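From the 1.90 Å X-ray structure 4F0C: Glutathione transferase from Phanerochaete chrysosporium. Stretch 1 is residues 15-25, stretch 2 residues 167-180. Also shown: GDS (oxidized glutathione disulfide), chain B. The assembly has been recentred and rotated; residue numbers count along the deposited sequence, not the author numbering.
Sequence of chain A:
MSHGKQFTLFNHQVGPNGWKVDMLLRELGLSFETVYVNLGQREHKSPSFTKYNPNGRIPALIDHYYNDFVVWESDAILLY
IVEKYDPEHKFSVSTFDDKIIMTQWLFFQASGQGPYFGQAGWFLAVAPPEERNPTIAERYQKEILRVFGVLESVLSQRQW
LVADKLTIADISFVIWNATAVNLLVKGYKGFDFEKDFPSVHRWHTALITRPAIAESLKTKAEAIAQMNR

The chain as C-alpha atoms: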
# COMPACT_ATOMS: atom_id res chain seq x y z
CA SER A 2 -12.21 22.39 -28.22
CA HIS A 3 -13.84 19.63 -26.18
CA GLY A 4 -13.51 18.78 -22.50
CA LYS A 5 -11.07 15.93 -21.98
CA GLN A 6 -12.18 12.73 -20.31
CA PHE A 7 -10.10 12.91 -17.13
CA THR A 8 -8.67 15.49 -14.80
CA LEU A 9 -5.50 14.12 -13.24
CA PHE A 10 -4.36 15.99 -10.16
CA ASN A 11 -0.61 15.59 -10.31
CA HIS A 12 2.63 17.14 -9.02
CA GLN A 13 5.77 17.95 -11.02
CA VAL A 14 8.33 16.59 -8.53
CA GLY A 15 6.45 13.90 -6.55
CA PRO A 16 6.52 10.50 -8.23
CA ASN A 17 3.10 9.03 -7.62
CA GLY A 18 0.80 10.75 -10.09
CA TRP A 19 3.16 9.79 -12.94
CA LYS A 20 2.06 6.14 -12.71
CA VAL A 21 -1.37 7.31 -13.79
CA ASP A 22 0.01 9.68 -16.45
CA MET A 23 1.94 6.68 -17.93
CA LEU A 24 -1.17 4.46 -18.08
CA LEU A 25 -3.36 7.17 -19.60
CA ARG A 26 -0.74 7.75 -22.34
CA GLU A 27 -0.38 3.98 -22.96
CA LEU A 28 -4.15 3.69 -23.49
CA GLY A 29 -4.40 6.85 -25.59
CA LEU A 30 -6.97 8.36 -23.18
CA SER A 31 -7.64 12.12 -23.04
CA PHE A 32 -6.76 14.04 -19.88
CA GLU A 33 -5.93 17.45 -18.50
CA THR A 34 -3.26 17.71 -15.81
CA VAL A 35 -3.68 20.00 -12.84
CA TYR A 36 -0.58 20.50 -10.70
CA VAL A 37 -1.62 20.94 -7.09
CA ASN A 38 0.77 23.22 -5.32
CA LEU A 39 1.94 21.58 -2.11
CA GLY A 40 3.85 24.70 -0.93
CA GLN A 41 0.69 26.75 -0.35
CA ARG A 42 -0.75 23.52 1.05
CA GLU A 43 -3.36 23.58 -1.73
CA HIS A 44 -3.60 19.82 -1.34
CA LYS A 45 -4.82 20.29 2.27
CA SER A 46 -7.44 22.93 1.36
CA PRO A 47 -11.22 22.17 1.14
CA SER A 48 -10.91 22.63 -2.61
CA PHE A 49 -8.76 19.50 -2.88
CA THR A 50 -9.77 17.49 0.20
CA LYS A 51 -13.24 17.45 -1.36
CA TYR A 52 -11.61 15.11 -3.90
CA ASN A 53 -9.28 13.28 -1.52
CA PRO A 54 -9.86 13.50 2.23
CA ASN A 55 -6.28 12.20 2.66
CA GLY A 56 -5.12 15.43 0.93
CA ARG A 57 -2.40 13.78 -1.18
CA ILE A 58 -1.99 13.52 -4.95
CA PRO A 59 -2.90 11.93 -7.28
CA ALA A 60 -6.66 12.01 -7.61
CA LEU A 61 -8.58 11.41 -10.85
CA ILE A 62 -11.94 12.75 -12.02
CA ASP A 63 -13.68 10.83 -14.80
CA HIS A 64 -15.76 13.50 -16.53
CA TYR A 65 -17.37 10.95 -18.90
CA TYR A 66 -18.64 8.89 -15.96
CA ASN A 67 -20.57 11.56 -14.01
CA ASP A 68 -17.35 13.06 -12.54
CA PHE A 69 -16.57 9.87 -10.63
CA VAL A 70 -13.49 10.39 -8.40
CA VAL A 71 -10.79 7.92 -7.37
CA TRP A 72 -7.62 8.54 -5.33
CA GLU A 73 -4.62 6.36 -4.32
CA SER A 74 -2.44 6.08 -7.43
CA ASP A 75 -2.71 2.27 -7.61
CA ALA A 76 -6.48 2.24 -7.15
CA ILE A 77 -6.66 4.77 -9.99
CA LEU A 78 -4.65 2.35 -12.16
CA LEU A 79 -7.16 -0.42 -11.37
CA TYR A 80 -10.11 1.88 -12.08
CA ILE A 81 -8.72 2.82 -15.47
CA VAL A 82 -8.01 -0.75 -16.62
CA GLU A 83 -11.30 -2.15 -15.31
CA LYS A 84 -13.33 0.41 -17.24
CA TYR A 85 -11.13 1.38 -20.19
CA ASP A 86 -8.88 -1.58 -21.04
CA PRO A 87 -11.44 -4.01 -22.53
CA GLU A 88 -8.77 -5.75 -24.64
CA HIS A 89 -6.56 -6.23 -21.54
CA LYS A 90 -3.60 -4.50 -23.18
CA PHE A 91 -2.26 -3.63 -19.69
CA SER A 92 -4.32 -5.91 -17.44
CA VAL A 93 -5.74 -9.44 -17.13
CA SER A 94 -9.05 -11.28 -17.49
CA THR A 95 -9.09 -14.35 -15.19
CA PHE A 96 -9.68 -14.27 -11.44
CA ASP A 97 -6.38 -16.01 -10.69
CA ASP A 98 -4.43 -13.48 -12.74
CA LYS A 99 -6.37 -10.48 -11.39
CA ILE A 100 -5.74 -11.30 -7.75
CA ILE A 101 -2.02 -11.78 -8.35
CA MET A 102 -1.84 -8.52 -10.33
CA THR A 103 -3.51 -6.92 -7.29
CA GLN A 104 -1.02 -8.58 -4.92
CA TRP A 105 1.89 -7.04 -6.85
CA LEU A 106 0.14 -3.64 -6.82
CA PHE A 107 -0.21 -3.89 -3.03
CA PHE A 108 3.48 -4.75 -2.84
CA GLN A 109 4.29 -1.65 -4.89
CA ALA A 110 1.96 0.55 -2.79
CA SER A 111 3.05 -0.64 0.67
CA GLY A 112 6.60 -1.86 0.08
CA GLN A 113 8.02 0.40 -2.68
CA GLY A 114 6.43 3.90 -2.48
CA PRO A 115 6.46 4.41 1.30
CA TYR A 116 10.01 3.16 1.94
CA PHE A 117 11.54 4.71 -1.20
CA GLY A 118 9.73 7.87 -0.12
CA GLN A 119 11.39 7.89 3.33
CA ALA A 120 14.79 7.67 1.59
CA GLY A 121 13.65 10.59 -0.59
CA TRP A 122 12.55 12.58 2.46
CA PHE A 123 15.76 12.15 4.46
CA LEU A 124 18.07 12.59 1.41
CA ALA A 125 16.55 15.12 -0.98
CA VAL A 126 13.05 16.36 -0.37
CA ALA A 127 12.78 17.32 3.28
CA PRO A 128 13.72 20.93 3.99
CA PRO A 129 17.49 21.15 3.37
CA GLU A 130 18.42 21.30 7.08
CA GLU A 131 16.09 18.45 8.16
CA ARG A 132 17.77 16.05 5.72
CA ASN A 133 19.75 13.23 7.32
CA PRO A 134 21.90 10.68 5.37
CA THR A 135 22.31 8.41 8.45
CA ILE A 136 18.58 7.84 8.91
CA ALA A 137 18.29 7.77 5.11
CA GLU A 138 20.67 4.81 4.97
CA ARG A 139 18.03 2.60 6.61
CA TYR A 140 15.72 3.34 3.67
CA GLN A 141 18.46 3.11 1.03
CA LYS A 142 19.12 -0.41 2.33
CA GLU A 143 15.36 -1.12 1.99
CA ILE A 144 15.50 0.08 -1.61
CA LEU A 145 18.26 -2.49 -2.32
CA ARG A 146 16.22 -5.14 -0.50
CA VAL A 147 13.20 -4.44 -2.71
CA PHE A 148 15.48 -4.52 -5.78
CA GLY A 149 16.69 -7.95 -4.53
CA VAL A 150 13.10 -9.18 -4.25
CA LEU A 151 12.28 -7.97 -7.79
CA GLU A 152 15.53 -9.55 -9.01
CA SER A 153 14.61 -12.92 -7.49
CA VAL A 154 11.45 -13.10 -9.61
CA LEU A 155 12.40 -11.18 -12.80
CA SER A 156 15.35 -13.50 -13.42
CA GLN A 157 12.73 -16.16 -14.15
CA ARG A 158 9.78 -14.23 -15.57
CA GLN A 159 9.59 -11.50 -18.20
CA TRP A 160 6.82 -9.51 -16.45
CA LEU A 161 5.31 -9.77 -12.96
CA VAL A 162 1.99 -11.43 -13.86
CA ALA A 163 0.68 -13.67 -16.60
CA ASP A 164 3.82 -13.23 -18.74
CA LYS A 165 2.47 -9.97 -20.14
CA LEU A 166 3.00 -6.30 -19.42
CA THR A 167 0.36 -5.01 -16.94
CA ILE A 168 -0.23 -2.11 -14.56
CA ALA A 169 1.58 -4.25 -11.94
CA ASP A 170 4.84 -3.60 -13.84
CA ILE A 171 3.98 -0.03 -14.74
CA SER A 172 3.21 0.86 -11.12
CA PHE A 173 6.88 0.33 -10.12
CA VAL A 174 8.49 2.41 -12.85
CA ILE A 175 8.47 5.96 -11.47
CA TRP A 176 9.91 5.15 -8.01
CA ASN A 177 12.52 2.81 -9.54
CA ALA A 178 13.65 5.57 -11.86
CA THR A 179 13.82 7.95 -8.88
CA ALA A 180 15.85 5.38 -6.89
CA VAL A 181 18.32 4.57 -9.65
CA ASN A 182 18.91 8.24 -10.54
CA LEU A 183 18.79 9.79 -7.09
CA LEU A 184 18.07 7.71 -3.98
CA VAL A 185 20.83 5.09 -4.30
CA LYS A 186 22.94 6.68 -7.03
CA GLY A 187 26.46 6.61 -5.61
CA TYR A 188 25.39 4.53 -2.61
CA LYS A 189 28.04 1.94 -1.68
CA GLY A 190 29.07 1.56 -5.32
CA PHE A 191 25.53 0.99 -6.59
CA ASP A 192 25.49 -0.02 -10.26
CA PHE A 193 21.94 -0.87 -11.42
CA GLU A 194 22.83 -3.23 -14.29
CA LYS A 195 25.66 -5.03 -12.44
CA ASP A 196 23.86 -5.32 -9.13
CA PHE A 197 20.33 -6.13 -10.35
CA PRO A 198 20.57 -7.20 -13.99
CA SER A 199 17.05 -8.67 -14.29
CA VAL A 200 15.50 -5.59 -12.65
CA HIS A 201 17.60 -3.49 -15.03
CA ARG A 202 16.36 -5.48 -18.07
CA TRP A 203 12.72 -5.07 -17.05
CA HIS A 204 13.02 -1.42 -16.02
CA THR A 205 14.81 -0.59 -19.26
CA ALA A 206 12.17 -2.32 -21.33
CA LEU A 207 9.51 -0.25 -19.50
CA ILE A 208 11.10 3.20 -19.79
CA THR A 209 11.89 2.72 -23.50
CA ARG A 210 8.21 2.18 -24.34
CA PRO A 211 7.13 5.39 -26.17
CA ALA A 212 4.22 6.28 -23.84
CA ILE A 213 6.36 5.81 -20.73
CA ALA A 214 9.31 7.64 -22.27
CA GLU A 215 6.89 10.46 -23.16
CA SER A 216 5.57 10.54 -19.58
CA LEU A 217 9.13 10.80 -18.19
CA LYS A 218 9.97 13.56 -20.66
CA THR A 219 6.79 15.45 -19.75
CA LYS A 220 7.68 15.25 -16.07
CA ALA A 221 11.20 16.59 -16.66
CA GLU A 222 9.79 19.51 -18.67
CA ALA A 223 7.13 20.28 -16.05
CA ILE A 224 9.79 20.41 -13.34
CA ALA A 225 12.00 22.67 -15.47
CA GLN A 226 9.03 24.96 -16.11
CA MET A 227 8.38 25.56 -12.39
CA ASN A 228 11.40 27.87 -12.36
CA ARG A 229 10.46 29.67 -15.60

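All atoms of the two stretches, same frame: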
# COMPACT_ATOMS: atom_id res chain seq x y z
N GLY A 15 6.84 15.14 -7.23
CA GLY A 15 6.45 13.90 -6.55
C GLY A 15 6.18 12.77 -7.54
O GLY A 15 5.60 13.00 -8.60
N PRO A 16 6.61 11.55 -7.20
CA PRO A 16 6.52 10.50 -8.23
C PRO A 16 5.12 10.00 -8.52
O PRO A 16 4.84 9.63 -9.66
CB PRO A 16 7.37 9.35 -7.63
CG PRO A 16 8.39 10.10 -6.81
CD PRO A 16 7.57 11.19 -6.15
N ASN A 17 4.24 9.95 -7.52
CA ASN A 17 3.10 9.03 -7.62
C ASN A 17 2.07 9.28 -8.73
O ASN A 17 1.53 8.33 -9.29
CB ASN A 17 2.41 8.92 -6.25
CG ASN A 17 3.25 8.13 -5.28
OD1 ASN A 17 3.63 7.00 -5.58
ND2 ASN A 17 3.61 8.74 -4.17
N GLY A 18 1.77 10.53 -9.03
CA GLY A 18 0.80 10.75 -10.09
C GLY A 18 1.28 10.29 -11.46
O GLY A 18 0.47 10.08 -12.37
N TRP A 19 2.59 10.13 -11.61
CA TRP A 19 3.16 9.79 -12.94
C TRP A 19 2.86 8.35 -13.35
O TRP A 19 2.86 8.04 -14.53
CB TRP A 19 4.68 10.12 -12.99
CG TRP A 19 4.83 11.62 -12.88
CD1 TRP A 19 5.13 12.34 -11.74
CD2 TRP A 19 4.54 12.58 -13.91
NE1 TRP A 19 5.09 13.70 -12.03
CE2 TRP A 19 4.73 13.87 -13.35
CE3 TRP A 19 4.18 12.48 -15.27
CZ2 TRP A 19 4.54 15.05 -14.09
CZ3 TRP A 19 4.00 13.67 -16.00
CH2 TRP A 19 4.17 14.93 -15.41
N LYS A 20 2.56 7.48 -12.38
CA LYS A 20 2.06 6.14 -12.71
C LYS A 20 0.81 6.26 -13.56
O LYS A 20 0.63 5.52 -14.54
CB LYS A 20 1.64 5.36 -11.46
CG LYS A 20 2.75 5.14 -10.41
CD LYS A 20 2.06 4.48 -9.19
CE LYS A 20 2.93 4.56 -7.91
NZ LYS A 20 2.10 4.05 -6.75
N VAL A 21 -0.09 7.15 -13.13
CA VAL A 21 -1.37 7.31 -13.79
C VAL A 21 -1.16 7.99 -15.15
O VAL A 21 -1.76 7.59 -16.13
CB VAL A 21 -2.33 8.15 -12.95
CG1 VAL A 21 -3.66 8.31 -13.66
CG2 VAL A 21 -2.56 7.43 -11.58
N ASP A 22 -0.36 9.05 -15.17
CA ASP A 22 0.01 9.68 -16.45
C ASP A 22 0.51 8.63 -17.47
O ASP A 22 0.08 8.61 -18.63
CB ASP A 22 1.06 10.76 -16.18
CG ASP A 22 1.49 11.51 -17.45
OD1 ASP A 22 2.37 11.02 -18.19
OD2 ASP A 22 0.94 12.61 -17.67
N MET A 23 1.43 7.75 -17.04
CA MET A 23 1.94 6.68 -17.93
C MET A 23 0.81 5.81 -18.50
O MET A 23 0.76 5.57 -19.69
CB MET A 23 2.90 5.76 -17.17
CG MET A 23 4.26 6.37 -16.94
SD MET A 23 5.31 5.39 -15.83
CE MET A 23 6.62 6.59 -15.57
N LEU A 24 -0.08 5.33 -17.63
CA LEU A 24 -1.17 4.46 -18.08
C LEU A 24 -2.12 5.17 -19.04
O LEU A 24 -2.54 4.60 -20.04
CB LEU A 24 -1.95 3.85 -16.89
CG LEU A 24 -3.19 3.03 -17.31
CD1 LEU A 24 -2.73 1.81 -18.13
CD2 LEU A 24 -3.91 2.56 -16.05
N LEU A 25 -2.45 6.42 -18.73
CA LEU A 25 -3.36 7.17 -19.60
C LEU A 25 -2.73 7.34 -21.00
O LEU A 25 -3.42 7.21 -22.01
CB LEU A 25 -3.69 8.54 -19.00
CG LEU A 25 -4.58 8.52 -17.75
CD1 LEU A 25 -4.63 9.91 -17.13
CD2 LEU A 25 -6.00 8.04 -18.06
N THR A 167 1.61 -5.52 -17.56
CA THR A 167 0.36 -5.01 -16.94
C THR A 167 0.64 -3.78 -16.06
O THR A 167 1.79 -3.36 -15.90
CB THR A 167 -0.32 -6.06 -16.02
OG1 THR A 167 0.52 -6.32 -14.89
CG2 THR A 167 -0.59 -7.38 -16.79
N ILE A 168 -0.41 -3.21 -15.49
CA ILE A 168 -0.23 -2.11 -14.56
C ILE A 168 0.59 -2.54 -13.33
O ILE A 168 1.15 -1.67 -12.66
CB ILE A 168 -1.58 -1.48 -14.12
CG1 ILE A 168 -2.58 -2.58 -13.67
CG2 ILE A 168 -2.14 -0.67 -15.30
CD1 ILE A 168 -3.77 -2.00 -12.82
N ALA A 169 0.69 -3.85 -13.05
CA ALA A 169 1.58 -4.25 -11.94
C ALA A 169 3.00 -3.79 -12.26
O ALA A 169 3.64 -3.18 -11.41
CB ALA A 169 1.55 -5.75 -11.66
N ASP A 170 3.48 -4.04 -13.48
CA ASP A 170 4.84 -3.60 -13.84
C ASP A 170 4.92 -2.09 -13.89
O ASP A 170 5.87 -1.49 -13.37
CB ASP A 170 5.25 -4.18 -15.22
CG ASP A 170 5.02 -5.68 -15.30
OD1 ASP A 170 5.90 -6.43 -14.80
OD2 ASP A 170 3.95 -6.10 -15.81
N ILE A 171 3.91 -1.47 -14.51
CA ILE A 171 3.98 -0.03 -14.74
C ILE A 171 4.03 0.72 -13.41
O ILE A 171 4.73 1.73 -13.29
CB ILE A 171 2.78 0.46 -15.59
CG1 ILE A 171 2.85 -0.16 -17.00
CG2 ILE A 171 2.77 2.01 -15.69
CD1 ILE A 171 1.57 0.12 -17.83
N SER A 172 3.33 0.19 -12.41
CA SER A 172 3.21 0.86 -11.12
C SER A 172 4.56 1.08 -10.43
O SER A 172 4.69 1.99 -9.63
CB SER A 172 2.25 0.08 -10.19
OG SER A 172 2.91 -1.08 -9.69
N PHE A 173 5.56 0.25 -10.76
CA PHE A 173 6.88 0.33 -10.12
C PHE A 173 7.83 1.31 -10.79
O PHE A 173 8.89 1.64 -10.22
CB PHE A 173 7.60 -1.04 -10.13
CG PHE A 173 7.08 -2.02 -9.12
CD1 PHE A 173 7.70 -2.16 -7.89
CD2 PHE A 173 6.00 -2.84 -9.41
CE1 PHE A 173 7.23 -3.07 -6.95
CE2 PHE A 173 5.52 -3.76 -8.48
CZ PHE A 173 6.15 -3.89 -7.25
N VAL A 174 7.50 1.73 -12.01
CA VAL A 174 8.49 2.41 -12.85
C VAL A 174 8.97 3.72 -12.24
O VAL A 174 10.18 3.94 -12.15
CB VAL A 174 7.94 2.65 -14.28
CG1 VAL A 174 8.91 3.54 -15.07
CG2 VAL A 174 7.75 1.30 -14.99
N ILE A 175 8.05 4.60 -11.84
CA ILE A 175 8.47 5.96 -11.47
C ILE A 175 9.38 5.98 -10.23
O ILE A 175 10.43 6.65 -10.24
CB ILE A 175 7.31 6.99 -11.38
CG1 ILE A 175 7.85 8.42 -11.29
CG2 ILE A 175 6.35 6.66 -10.20
CD1 ILE A 175 8.49 8.95 -12.60
N TRP A 176 9.04 5.21 -9.19
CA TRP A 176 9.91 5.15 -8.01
C TRP A 176 11.24 4.45 -8.30
O TRP A 176 12.27 4.80 -7.71
CB TRP A 176 9.21 4.48 -6.83
CG TRP A 176 8.31 5.41 -6.05
CD1 TRP A 176 6.93 5.40 -6.02
CD2 TRP A 176 8.71 6.49 -5.18
NE1 TRP A 176 6.47 6.39 -5.20
CE2 TRP A 176 7.54 7.07 -4.66
CE3 TRP A 176 9.96 7.00 -4.78
CZ2 TRP A 176 7.57 8.15 -3.78
CZ3 TRP A 176 9.99 8.07 -3.90
CH2 TRP A 176 8.81 8.63 -3.40
N ASN A 177 11.23 3.45 -9.18
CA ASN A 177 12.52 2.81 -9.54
C ASN A 177 13.43 3.78 -10.26
O ASN A 177 14.64 3.79 -10.04
CB ASN A 177 12.34 1.51 -10.34
CG ASN A 177 11.93 0.34 -9.45
OD1 ASN A 177 12.15 0.37 -8.23
ND2 ASN A 177 11.37 -0.70 -10.06
N ALA A 178 12.84 4.61 -11.12
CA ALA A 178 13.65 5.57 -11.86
C ALA A 178 14.25 6.58 -10.88
O ALA A 178 15.41 6.95 -10.98
CB ALA A 178 12.79 6.30 -12.94
N THR A 179 13.41 7.05 -9.95
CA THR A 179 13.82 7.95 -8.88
C THR A 179 14.96 7.33 -8.03
O THR A 179 15.95 7.99 -7.71
CB THR A 179 12.59 8.23 -7.98
OG1 THR A 179 11.53 8.78 -8.79
CG2 THR A 179 12.94 9.17 -6.87
N ALA A 180 14.82 6.05 -7.68
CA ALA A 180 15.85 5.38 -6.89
C ALA A 180 17.17 5.28 -7.63
O ALA A 180 18.25 5.62 -7.11
CB ALA A 180 15.37 3.98 -6.48
N1 GDS B . -0.16 5.95 -1.35
CA1 GDS B . -0.38 7.27 -2.05
C1 GDS B . -0.55 7.07 -3.60
OE1 GDS B . 0.09 6.14 -4.18
OE2 GDS B . -1.40 7.82 -4.18
CB1 GDS B . 0.81 8.26 -1.80
CG1 GDS B . 0.57 9.61 -2.52
CD1 GDS B . 1.65 10.57 -2.11
O1 GDS B . 2.57 10.31 -1.36
N2 GDS B . 1.51 11.83 -2.67
CA2 GDS B . 2.46 12.92 -2.37
C2 GDS B . 1.73 14.08 -1.74
O2 GDS B . 0.64 14.44 -2.19
CB2 GDS B . 3.08 13.49 -3.66
SG2 GDS B . 4.25 12.31 -4.36
N3 GDS B . 2.36 14.73 -0.74
CA3 GDS B . 1.73 15.87 -0.14
C3 GDS B . 1.82 15.80 1.38
OE3 GDS B . 1.53 16.82 2.04
OE4 GDS B . 2.10 14.68 1.85
N4 GDS B . 4.97 8.94 -0.61
CA4 GDS B . 5.02 7.57 -0.10
C4 GDS B . 4.35 6.63 -1.14
OE5 GDS B . 4.43 6.93 -2.36
OE6 GDS B . 3.79 5.62 -0.67
C5 GDS B . 5.98 9.84 -0.35
O5 GDS B . 6.98 9.56 0.31
CA5 GDS B . 5.86 11.24 -0.94
N5 GDS B . 6.58 12.22 -0.08
CB5 GDS B . 6.46 11.20 -2.34
SG5 GDS B . 6.04 12.74 -3.26
CA6 GDS B . 5.11 14.07 3.31
C6 GDS B . 6.15 13.48 4.35
OE7 GDS B . 6.17 13.96 5.51
OE8 GDS B . 6.89 12.56 3.94
N6 GDS B . 4.02 14.75 4.02
CB6 GDS B . 5.89 15.01 2.35
CG6 GDS B . 6.74 14.25 1.33
CD6 GDS B . 5.88 13.31 0.49
O6 GDS B . 4.67 13.46 0.26

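Two helical segments far apart in sequence pack here through a largely apolar seam that buries 622 Å² in all. The helix of residues 18-25 runs at 123° to helix 174-180 and at 135° to helix 168-172, comparing N-to-C directions; along the contact Pro16, Lys20 and Leu24 have their CA atoms nearest those of Ile175, Ser172 and Ile168.

Ile175 is the hub. Its CA-to-CB bond points toward stretch 1, and with chi1 t and chi2 p its branches meet several neighbours: CG1 lies 3.8 Å from Pro16 CB and 4.0 Å from Trp19 CB, while CG2 packs 3.9 Å from Lys20 CG. A beta-branched chain suits this place because it fills the space close to its own backbone. Met23, extended through m, t, t, reaches farther, bringing its CE to 3.8 Å from Val174 CG1; its CB also rests 4.0 Å from Ile171 CG2. At the far end Leu24 CD2 touches Ile168 CG2 at 3.8 Å.

Trp176 starts sideways, but chi1 m and chi2 109° bring its indole back to stretch 1. Pro16 CG sits 3.6 Å from the centroid of the six-membered ring, only 7° off the normal, a CH-pi contact for which a compact, rigid pyrrolidine is well suited. At the ring edge, Trp176 NE1 donates to Asn17 OD1 (2.9 Å, 153°), the one hydrogen bond between the stretches. The m rotamer of Asn17 and its chi2 of -54° let the amide work both ways: OD1 accepts from the indole while ND2 donates to OE5 of the glutathione disulfide at 2.7 Å.

Lys20, m then t throughout, lays its aliphatic chain along stretch 2, with CE 3.6 Å from Ser172 O, and carries NZ onward to hydrogen bond elsewhere in the structure. Thr179 OG1 satisfies itself on Ile175 O (2.8 Å), so a polar residue can border Pro16 at little cost.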